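Local coordinates for SusD superfamily protein (Bacteroides fragilis NCTC 9343, PDB 3NQP) that probably binds sugars or other glycans at the outer membrane for uptake by a SusC-like partner, at residues L307-T312 with G369-C374. Numbering follows the deposited sequence.
Sequences LDIQNT and GARVYC. With EDO (1,2-ethanediol), chain I.
Gly369 presents its carbonyl oxygen to the amide of Gln310, with Gln310 CD 3.3 Å from Gly369 O, but the angle is too poor for a hydrogen bond from NE2. The polar link comes further on, where Arg371 N donates to Gln310 OE1 at 2.8 Å and nearly straight (165°). In one conformer of Asp308, its OD1 also accepts from Gln310 NE2, which meets it from above the carboxylate plane.

Arg371 has the largest share of the contact. CG stands anti to the backbone N (chi1 168°), 3.6 Å from Thr312 OG1; bends at chi2 and chi3 then bring NE toward Asp308 O. NE and NH2 grip one atom side-on, Asp308 O, at 3.0 Å from NE and 3.1 Å from NH2, both from the same face of its carbonyl plane. NH2 adds a weak bond to Leu307 O and a straighter one to O2 of an ethanediol, probably from the crystallisation liquor, while NH1 is taken by Ile362 O.

Tyr373, central in an inverse gamma turn, receives Arg371 CG over one ring face, offset toward the rim. Tyr373 OH donates to Thr312 OG1 at 2.8 Å and also meets Ile309 CB and CG2. Thr312 OG1 in turn lies 2.5 Å from Ile309 O, short enough to leave the detail of that bond doubtful, and Thr312 N closes the type II' turn 309-312 on the same oxygen.

The contact thus joins the turn in the loop between strand 265-269 and helix 321-325 to strand 371-372, which pairs antiparallel with 364-365; Val365 of that neighbour touches both Asp308 and Arg371.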
loop_
_atom_site.group_PDB
_atom_site.type_symbol
_atom_site.label_atom_id
_atom_site.label_comp_id
_atom_site.label_asym_id
_atom_site.label_seq_id
_atom_site.Cartn_x
_atom_site.Cartn_y
_atom_site.Cartn_z
ATOM N N LEU A 307 -6.959 -18.025 -16.209
ATOM C CA LEU A 307 -5.711 -17.319 -15.834
ATOM C C LEU A 307 -4.453 -18.152 -15.951
ATOM O O LEU A 307 -3.362 -17.615 -15.849
ATOM C CB LEU A 307 -5.795 -16.761 -14.428
ATOM C CG LEU A 307 -6.850 -15.663 -14.268
ATOM C CD1 LEU A 307 -6.755 -15.061 -12.867
ATOM C CD2 LEU A 307 -6.802 -14.550 -15.343
ATOM N N ASP A 308 -4.595 -19.456 -16.205
ATOM C CA ASP A 308 -3.449 -20.368 -16.171
ATOM C C ASP A 308 -2.763 -20.310 -14.803
ATOM O O ASP A 308 -1.580 -19.954 -14.650
ATOM C CB ASP A 308 -2.461 -20.101 -17.315
ATOM C CG ASP A 308 -1.516 -21.289 -17.564
ATOM O OD1 ASP A 308 -1.617 -22.348 -16.899
ATOM O OD2 ASP A 308 -0.655 -21.151 -18.439
ATOM N N ILE A 309 -3.522 -20.706 -13.805
ATOM C CA ILE A 309 -2.977 -20.823 -12.468
ATOM C C ILE A 309 -3.045 -22.279 -11.955
ATOM O O ILE A 309 -2.608 -22.543 -10.852
ATOM C CB ILE A 309 -3.695 -19.870 -11.492
ATOM C CG1 ILE A 309 -5.140 -20.251 -11.375
ATOM C CG2 ILE A 309 -3.497 -18.352 -11.908
ATOM C CD1 ILE A 309 -5.952 -19.638 -10.171
ATOM N N GLN A 310 -3.513 -23.214 -12.785
ATOM C CA GLN A 310 -3.658 -24.615 -12.389
ATOM C C GLN A 310 -4.370 -24.675 -11.033
ATOM O O GLN A 310 -5.331 -23.932 -10.837
ATOM C CB GLN A 310 -2.307 -25.310 -12.360
ATOM C CG GLN A 310 -1.442 -25.100 -13.578
ATOM C CD GLN A 310 -0.547 -23.917 -13.451
ATOM O OE1 GLN A 310 0.133 -23.742 -12.426
ATOM N NE2 GLN A 310 -0.541 -23.054 -14.491
ATOM N N ASN A 311 -3.936 -25.536 -10.112
ATOM C CA ASN A 311 -4.568 -25.618 -8.822
ATOM C C ASN A 311 -3.875 -24.824 -7.728
ATOM O O ASN A 311 -3.972 -25.199 -6.557
ATOM C CB ASN A 311 -4.755 -27.068 -8.338
ATOM C CG ASN A 311 -5.837 -27.170 -7.269
ATOM O OD1 ASN A 311 -6.777 -26.342 -7.237
ATOM N ND2 ASN A 311 -5.695 -28.129 -6.368
ATOM N N THR A 312 -3.243 -23.717 -8.087
ATOM C CA THR A 312 -2.452 -22.946 -7.150
ATOM C C THR A 312 -3.253 -21.887 -6.410
ATOM O O THR A 312 -2.695 -21.207 -5.520
ATOM C CB THR A 312 -1.251 -22.254 -7.873
ATOM O OG1 THR A 312 -1.745 -21.300 -8.821
ATOM C CG2 THR A 312 -0.376 -23.261 -8.607
ATOM N N GLY A 369 5.513 -25.369 -16.510
ATOM C CA GLY A 369 4.055 -25.197 -16.561
ATOM C C GLY A 369 3.408 -24.881 -15.208
ATOM O O GLY A 369 2.182 -24.919 -15.090
ATOM N N ALA A 370 4.205 -24.534 -14.196
ATOM C CA ALA A 370 3.643 -24.137 -12.914
ATOM C C ALA A 370 3.577 -22.609 -12.714
ATOM O O ALA A 370 4.544 -21.902 -12.949
ATOM C CB ALA A 370 4.439 -24.780 -11.753
ATOM N N ARG A 371 2.425 -22.141 -12.251
ATOM C CA ARG A 371 2.220 -20.773 -11.865
ATOM C C ARG A 371 3.081 -20.485 -10.633
ATOM O O ARG A 371 3.044 -21.232 -9.663
ATOM C CB ARG A 371 0.734 -20.551 -11.559
ATOM C CG ARG A 371 0.360 -19.205 -10.852
ATOM C CD ARG A 371 0.712 -17.987 -11.692
ATOM N NE ARG A 371 0.050 -17.998 -12.986
ATOM C CZ ARG A 371 0.209 -17.043 -13.894
ATOM N NH1 ARG A 371 1.018 -16.026 -13.646
ATOM N NH2 ARG A 371 -0.422 -17.119 -15.055
ATOM N N VAL A 372 3.881 -19.434 -10.717
ATOM C CA VAL A 372 4.697 -18.969 -9.608
ATOM C C VAL A 372 4.324 -17.541 -9.240
ATOM O O VAL A 372 4.447 -16.642 -10.045
ATOM C CB VAL A 372 6.207 -19.051 -9.958
ATOM C CG1 VAL A 372 7.061 -18.585 -8.782
ATOM C CG2 VAL A 372 6.639 -20.492 -10.335
ATOM N N TYR A 373 3.844 -17.327 -8.024
ATOM C CA TYR A 373 3.423 -15.974 -7.599
ATOM C C TYR A 373 4.630 -15.140 -7.116
ATOM O O TYR A 373 4.765 -14.865 -5.939
ATOM C CB TYR A 373 2.347 -16.056 -6.528
ATOM C CG TYR A 373 1.089 -16.730 -7.045
ATOM C CD1 TYR A 373 0.224 -16.070 -7.909
ATOM C CD2 TYR A 373 0.787 -18.026 -6.703
ATOM C CE1 TYR A 373 -0.942 -16.700 -8.389
ATOM C CE2 TYR A 373 -0.342 -18.655 -7.178
ATOM C CZ TYR A 373 -1.208 -17.983 -8.030
ATOM O OH TYR A 373 -2.343 -18.607 -8.495
ATOM N N CYS A 374 5.505 -14.770 -8.057
ATOM C CA CYS A 374 6.686 -13.983 -7.765
ATOM C C CYS A 374 6.574 -12.554 -8.263
ATOM O O CYS A 374 7.584 -11.915 -8.540
ATOM C CB CYS A 374 7.941 -14.683 -8.320
ATOM S SG CYS A 374 7.953 -14.864 -10.112
HETATM C C1 EDO I . 0.062 -13.377 -15.218
HETATM O O1 EDO I . -1.153 -12.672 -15.595
HETATM C C2 EDO I . 0.979 -13.740 -16.393
HETATM O O2 EDO I . 0.493 -14.926 -17.062
#